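Local atomic coordinates of fructosyl amine: oxygen oxidoreductase (PDB entry 3DJE), a protein that oxidatively deglycates fructosyl amino acids, using a covalently attached FAD and molecular oxygen as the electron acceptor. Residues I298-T303 against A332-C337. Residues are numbered along the deposited sequence; the frame is centred on the assembly and turned at random.
Sequences IPFEKT and ARICWC. With FAD (flavin-adenine dinucleotide), chain C.
Lys302 and Ile334 supply the backbone hydrogen bond between the two segments: Ile334 N donates to Lys302 O at 3.2 Å, and its N-H...O angle of 164° shows it to be nearly straight. The segments run roughly antiparallel, but the pairing continues through water. Water 1 accepts from Lys302 N and donates to Ile334 O at 2.9 Å, taking the place of a direct N-H...O=C bond; water 2 accepts from Ala332 N and probably donates to Thr303 O, although more acceptors lie within its reach than it has protons. Where the backbones diverge, the indole of Trp336 spans the gap. Its NE1 donates to Phe300 O at 2.8 Å, but the N-H...O angle of 134° shows the bond to be bent, the oxygen standing out of the indole plane. Over one indole face lies Pro299, its CA 3.6 Å from the centroid of the six-membered ring and almost on the ring normal, a CH-pi contact. The same indole turns an edge toward the Phe300 face in an offset edge-to-face pair, planes 65° apart. Ile334 CD1 lies over a Phe300 face as well, 3.7 Å from Phe300 CE1. On the cofactor side, Cys335 SG is bonded covalently to FAD C8M at 1.7 Å, the 8-alpha-S-cysteinyl linkage of the MSOX/MTOX family. Arg333 directs NH1 to the carbonyl oxygens of Ser46 and Asn49, while its NH2 makes a weak bond to Ile334 O, which thus has a second donor besides water 1. Strand 331-339 pairs on its other edge with strand 232-242, through Arg333 with Leu238 and Cys335 with Trp236; segment 298-303, linking strand 295-297 to helix 307-320, is tied to strand 274-289 by Ile298 and Asn286.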
ATOM      1  N   ILE A 298       0.717 -17.165   0.990  1.00 26.71           N
ATOM      2  CA  ILE A 298       0.444 -17.134  -0.449  1.00 24.85           C
ATOM      3  C   ILE A 298      -0.762 -16.270  -0.804  1.00 22.92           C
ATOM      4  O   ILE A 298      -1.896 -16.601  -0.440  1.00 22.80           O
ATOM      5  CB  ILE A 298       0.225 -18.559  -1.014  1.00 25.20           C
ATOM      6  CG1 ILE A 298       1.429 -19.457  -0.692  1.00 26.09           C
ATOM      7  CG2 ILE A 298      -0.067 -18.512  -2.524  1.00 25.04           C
ATOM      8  CD1 ILE A 298       2.774 -18.947  -1.219  1.00 27.36           C
ATOM      9  N   PRO A 299      -0.527 -15.169  -1.540  1.00 21.07           N
ATOM     10  CA  PRO A 299      -1.638 -14.280  -1.855  1.00 19.70           C
ATOM     11  C   PRO A 299      -2.637 -14.900  -2.825  1.00 19.02           C
ATOM     12  O   PRO A 299      -2.288 -15.793  -3.612  1.00 19.17           O
ATOM     13  CB  PRO A 299      -0.968 -13.062  -2.514  1.00 19.46           C
ATOM     14  CG  PRO A 299       0.473 -13.290  -2.460  1.00 19.43           C
ATOM     15  CD  PRO A 299       0.744 -14.713  -2.124  1.00 20.41           C
ATOM     16  N   PHE A 300      -3.879 -14.433  -2.752  1.00 18.50           N
ATOM     17  CA  PHE A 300      -4.896 -14.784  -3.727  1.00 17.88           C
ATOM     18  C   PHE A 300      -5.878 -13.633  -3.898  1.00 17.96           C
ATOM     19  O   PHE A 300      -6.045 -12.811  -2.990  1.00 17.94           O
ATOM     20  CB  PHE A 300      -5.634 -16.074  -3.324  1.00 17.13           C
ATOM     21  CG  PHE A 300      -6.368 -15.979  -2.009  1.00 17.33           C
ATOM     22  CD1 PHE A 300      -7.717 -15.624  -1.975  1.00 16.78           C
ATOM     23  CD2 PHE A 300      -5.713 -16.258  -0.813  1.00 18.32           C
ATOM     24  CE1 PHE A 300      -8.411 -15.538  -0.756  1.00 17.22           C
ATOM     25  CE2 PHE A 300      -6.393 -16.168   0.413  1.00 18.10           C
ATOM     26  CZ  PHE A 300      -7.745 -15.805   0.434  1.00 18.28           C
ATOM     27  N   GLU A 301      -6.524 -13.581  -5.059  1.00 17.72           N
ATOM     28  CA  GLU A 301      -7.525 -12.560  -5.350  1.00 18.31           C
ATOM     29  C   GLU A 301      -8.882 -12.967  -4.762  1.00 17.74           C
ATOM     30  O   GLU A 301      -9.311 -14.117  -4.906  1.00 17.86           O
ATOM     31  CB  GLU A 301      -7.659 -12.341  -6.865  1.00 17.76           C
ATOM     32  CG  GLU A 301      -8.631 -11.215  -7.211  1.00 19.81           C
ATOM     33  CD  GLU A 301      -8.924 -11.038  -8.700  1.00 20.97           C
ATOM     34  OE1 GLU A 301      -8.499 -11.872  -9.551  1.00 23.31           O
ATOM     35  OE2 GLU A 301      -9.608 -10.040  -9.013  1.00 25.23           O
ATOM     36  N   LYS A 302      -9.542 -12.029  -4.089  1.00 17.19           N
ATOM     37  CA  LYS A 302     -10.923 -12.248  -3.651  1.00 16.68           C
ATOM     38  C   LYS A 302     -11.679 -10.928  -3.538  1.00 16.07           C
ATOM     39  O   LYS A 302     -11.258 -10.002  -2.833  1.00 15.03           O
ATOM     40  CB  LYS A 302     -10.990 -13.050  -2.345  1.00 17.70           C
ATOM     41  CG  LYS A 302     -12.407 -13.539  -2.033  1.00 19.15           C
ATOM     42  CD  LYS A 302     -12.434 -14.973  -1.556  1.00 24.24           C
ATOM     43  CE  LYS A 302     -13.863 -15.470  -1.453  1.00 26.20           C
ATOM     44  NZ  LYS A 302     -14.322 -16.121  -2.714  1.00 28.24           N
ATOM     45  N   THR A 303     -12.795 -10.854  -4.245  1.00 15.32           N
ATOM     46  CA  THR A 303     -13.625  -9.670  -4.261  1.00 15.79           C
ATOM     47  C   THR A 303     -14.758  -9.819  -3.218  1.00 15.05           C
ATOM     48  O   THR A 303     -15.936  -9.554  -3.491  1.00 14.87           O
ATOM     49  CB  THR A 303     -14.141  -9.376  -5.701  1.00 16.54           C
ATOM     50  OG1 THR A 303     -13.052  -9.537  -6.631  1.00 20.03           O
ATOM     51  CG2 THR A 303     -14.617  -7.965  -5.798  1.00 18.14           C
ATOM     52  N   ALA A 332     -16.548  -4.933  -2.081  1.00 12.42           N
ATOM     53  CA  ALA A 332     -15.661  -5.428  -1.024  1.00 12.31           C
ATOM     54  C   ALA A 332     -14.520  -6.233  -1.612  1.00 12.74           C
ATOM     55  O   ALA A 332     -14.713  -6.995  -2.569  1.00 13.86           O
ATOM     56  CB  ALA A 332     -16.440  -6.290  -0.022  1.00 12.70           C
ATOM     57  N   ARG A 333     -13.332  -6.089  -1.032  1.00 12.75           N
ATOM     58  CA  ARG A 333     -12.216  -6.940  -1.426  1.00 12.59           C
ATOM     59  C   ARG A 333     -11.136  -7.044  -0.370  1.00 12.88           C
ATOM     60  O   ARG A 333     -11.037  -6.208   0.532  1.00 12.61           O
ATOM     61  CB  ARG A 333     -11.581  -6.478  -2.744  1.00 13.00           C
ATOM     62  CG  ARG A 333     -10.587  -5.315  -2.629  1.00 12.64           C
ATOM     63  CD  ARG A 333      -9.872  -5.247  -3.948  1.00 13.89           C
ATOM     64  NE  ARG A 333      -8.939  -4.126  -4.133  1.00 14.00           N
ATOM     65  CZ  ARG A 333      -7.618  -4.278  -4.223  1.00 16.63           C
ATOM     66  NH1 ARG A 333      -6.848  -3.230  -4.471  1.00 15.66           N
ATOM     67  NH2 ARG A 333      -7.065  -5.481  -4.075  1.00 15.16           N
ATOM     68  N   ILE A 334     -10.324  -8.082  -0.512  1.00 12.06           N
ATOM     69  CA  ILE A 334      -9.056  -8.151   0.217  1.00 11.32           C
ATOM     70  C   ILE A 334      -7.937  -7.507  -0.631  1.00 11.95           C
ATOM     71  O   ILE A 334      -8.007  -7.462  -1.874  1.00 11.84           O
ATOM     72  CB  ILE A 334      -8.715  -9.584   0.657  1.00 12.27           C
ATOM     73  CG1 ILE A 334      -8.429 -10.484  -0.552  1.00 11.45           C
ATOM     74  CG2 ILE A 334      -9.893 -10.157   1.519  1.00 11.22           C
ATOM     75  CD1 ILE A 334      -7.963 -11.907  -0.170  1.00 12.20           C
ATOM     76  N   CYS A 335      -6.923  -7.007   0.063  1.00 11.76           N
ATOM     77  CA  CYS A 335      -5.884  -6.194  -0.534  1.00 11.80           C
ATOM     78  C   CYS A 335      -4.563  -6.607   0.115  1.00 11.57           C
ATOM     79  O   CYS A 335      -4.458  -6.611   1.350  1.00 10.81           O
ATOM     80  CB  CYS A 335      -6.224  -4.737  -0.201  1.00 11.65           C
ATOM     81  SG  CYS A 335      -4.960  -3.511  -0.540  1.00 14.40           S
ATOM     82  N   TRP A 336      -3.573  -6.971  -0.708  1.00 11.32           N
ATOM     83  CA  TRP A 336      -2.341  -7.590  -0.216  1.00 11.39           C
ATOM     84  C   TRP A 336      -1.125  -6.698  -0.316  1.00 11.45           C
ATOM     85  O   TRP A 336      -0.958  -5.979  -1.306  1.00 12.08           O
ATOM     86  CB  TRP A 336      -2.010  -8.831  -1.036  1.00 11.82           C
ATOM     87  CG  TRP A 336      -2.910 -10.008  -0.795  1.00 11.83           C
ATOM     88  CD1 TRP A 336      -4.077 -10.282  -1.430  1.00 13.72           C
ATOM     89  CD2 TRP A 336      -2.684 -11.073   0.131  1.00 13.38           C
ATOM     90  NE1 TRP A 336      -4.610 -11.463  -0.952  1.00 14.42           N
ATOM     91  CE2 TRP A 336      -3.775 -11.965   0.010  1.00 13.01           C
ATOM     92  CE3 TRP A 336      -1.664 -11.356   1.064  1.00 14.25           C
ATOM     93  CZ2 TRP A 336      -3.879 -13.137   0.780  1.00 13.61           C
ATOM     94  CZ3 TRP A 336      -1.772 -12.522   1.837  1.00 14.41           C
ATOM     95  CH2 TRP A 336      -2.883 -13.393   1.689  1.00 12.84           C
ATOM     96  N   CYS A 337      -0.264  -6.782   0.695  1.00 11.50           N
ATOM     97  CA  CYS A 337       1.079  -6.199   0.608  1.00 11.52           C
ATOM     98  C   CYS A 337       2.036  -7.196   1.250  1.00 12.05           C
ATOM     99  O   CYS A 337       1.690  -8.380   1.428  1.00 11.74           O
ATOM    100  CB  CYS A 337       1.125  -4.811   1.260  1.00 11.78           C
ATOM    101  SG  CYS A 337       2.595  -3.791   0.840  1.00 12.36           S
TER
HETATM  102  PA  FAD C 500       1.245  -3.705  -5.816  1.00  9.66           P
HETATM  103  O1A FAD C 500       0.827  -2.336  -6.136  1.00 10.32           O
HETATM  104  O2A FAD C 500       0.255  -4.625  -5.178  1.00  9.99           O
HETATM  105  O5B FAD C 500       1.783  -4.286  -7.186  1.00 10.46           O
HETATM  106  C5B FAD C 500       2.183  -5.649  -7.349  1.00 10.37           C
HETATM  107  C4B FAD C 500       2.031  -5.978  -8.840  1.00 11.02           C
HETATM  108  O4B FAD C 500       2.661  -7.267  -8.968  1.00  9.92           O
HETATM  109  C3B FAD C 500       0.527  -6.173  -9.145  1.00 11.02           C
HETATM  110  O3B FAD C 500       0.081  -5.257 -10.159  1.00 12.08           O
HETATM  111  C2B FAD C 500       0.489  -7.631  -9.630  1.00  9.60           C
HETATM  112  O2B FAD C 500      -0.441  -7.825 -10.742  1.00 12.18           O
HETATM  113  C1B FAD C 500       1.974  -7.888 -10.011  1.00 11.05           C
HETATM  114  N9A FAD C 500       2.165  -9.363 -10.155  1.00 10.58           N
HETATM  115  C8A FAD C 500       1.662 -10.356  -9.391  1.00 10.90           C
HETATM  116  N7A FAD C 500       2.037 -11.542  -9.914  1.00  9.14           N
HETATM  117  C5A FAD C 500       2.772 -11.292 -11.007  1.00  8.71           C
HETATM  118  C6A FAD C 500       3.407 -12.101 -11.955  1.00  9.40           C
HETATM  119  N6A FAD C 500       3.328 -13.450 -11.861  1.00 10.29           N
HETATM  120  N1A FAD C 500       4.084 -11.513 -12.961  1.00  9.55           N
HETATM  121  C2A FAD C 500       4.158 -10.181 -13.067  1.00  9.77           C
HETATM  122  N3A FAD C 500       3.559  -9.378 -12.182  1.00  8.96           N
HETATM  123  C4A FAD C 500       2.865  -9.916 -11.151  1.00  8.87           C
HETATM  124  N1  FAD C 500      -0.406   2.859   1.580  1.00  9.29           N
HETATM  125  C2  FAD C 500      -0.391   4.235   1.796  1.00  9.88           C
HETATM  126  O2  FAD C 500       0.611   4.914   1.563  1.00 10.41           O
HETATM  127  N3  FAD C 500      -1.540   4.851   2.295  1.00  9.88           N
HETATM  128  C4  FAD C 500      -2.690   4.129   2.593  1.00 11.21           C
HETATM  129  O4  FAD C 500      -3.691   4.710   3.030  1.00 10.70           O
HETATM  130  C4X FAD C 500      -2.684   2.740   2.388  1.00 10.49           C
HETATM  131  N5  FAD C 500      -3.814   1.983   2.691  1.00 11.11           N
HETATM  132  C5X FAD C 500      -3.857   0.641   2.319  1.00  9.98           C
HETATM  133  C6  FAD C 500      -5.063  -0.042   2.436  1.00 11.30           C
HETATM  134  C7  FAD C 500      -5.156  -1.368   2.031  1.00 11.37           C
HETATM  135  C7M FAD C 500      -6.506  -2.079   2.207  1.00 11.77           C
HETATM  136  C8  FAD C 500      -4.049  -2.012   1.481  1.00 10.75           C
HETATM  137  C8M FAD C 500      -4.179  -3.463   0.960  1.00 11.57           C
HETATM  138  C9  FAD C 500      -2.841  -1.312   1.349  1.00 10.37           C
HETATM  139  C9A FAD C 500      -2.742   0.024   1.756  1.00  9.09           C
HETATM  140  N10 FAD C 500      -1.539   0.749   1.649  1.00  9.79           N
HETATM  141  C10 FAD C 500      -1.541   2.124   1.882  1.00  9.91           C
HETATM  142  C1' FAD C 500      -0.288   0.073   1.276  1.00  8.36           C
HETATM  143  C2' FAD C 500      -0.042   0.226  -0.225  1.00  8.62           C
HETATM  144  O2' FAD C 500      -1.278   0.032  -0.947  1.00  9.46           O
HETATM  145  C3' FAD C 500       1.002  -0.795  -0.668  1.00  7.33           C
HETATM  146  O3' FAD C 500       2.114  -0.762   0.250  1.00  9.64           O
HETATM  147  C4' FAD C 500       1.548  -0.495  -2.068  1.00  8.43           C
HETATM  148  O4' FAD C 500       0.502  -0.189  -2.990  1.00  9.75           O
HETATM  149  C5' FAD C 500       2.316  -1.723  -2.571  1.00  9.58           C
HETATM  150  O5' FAD C 500       2.885  -1.441  -3.861  1.00  8.86           O
HETATM  151  P   FAD C 500       3.678  -2.585  -4.656  1.00  9.27           P
HETATM  152  O1P FAD C 500       4.734  -3.152  -3.765  1.00  9.53           O
HETATM  153  O2P FAD C 500       4.037  -1.989  -5.960  1.00  9.14           O
HETATM  154  O3P FAD C 500       2.586  -3.733  -4.922  1.00  9.07           O
HETATM  155  O   HOH W   1      -8.217  -9.388  -3.968  1.00 13.73           O
HETATM  156  O   HOH W   2     -17.455  -6.987  -3.995  1.00 17.19           O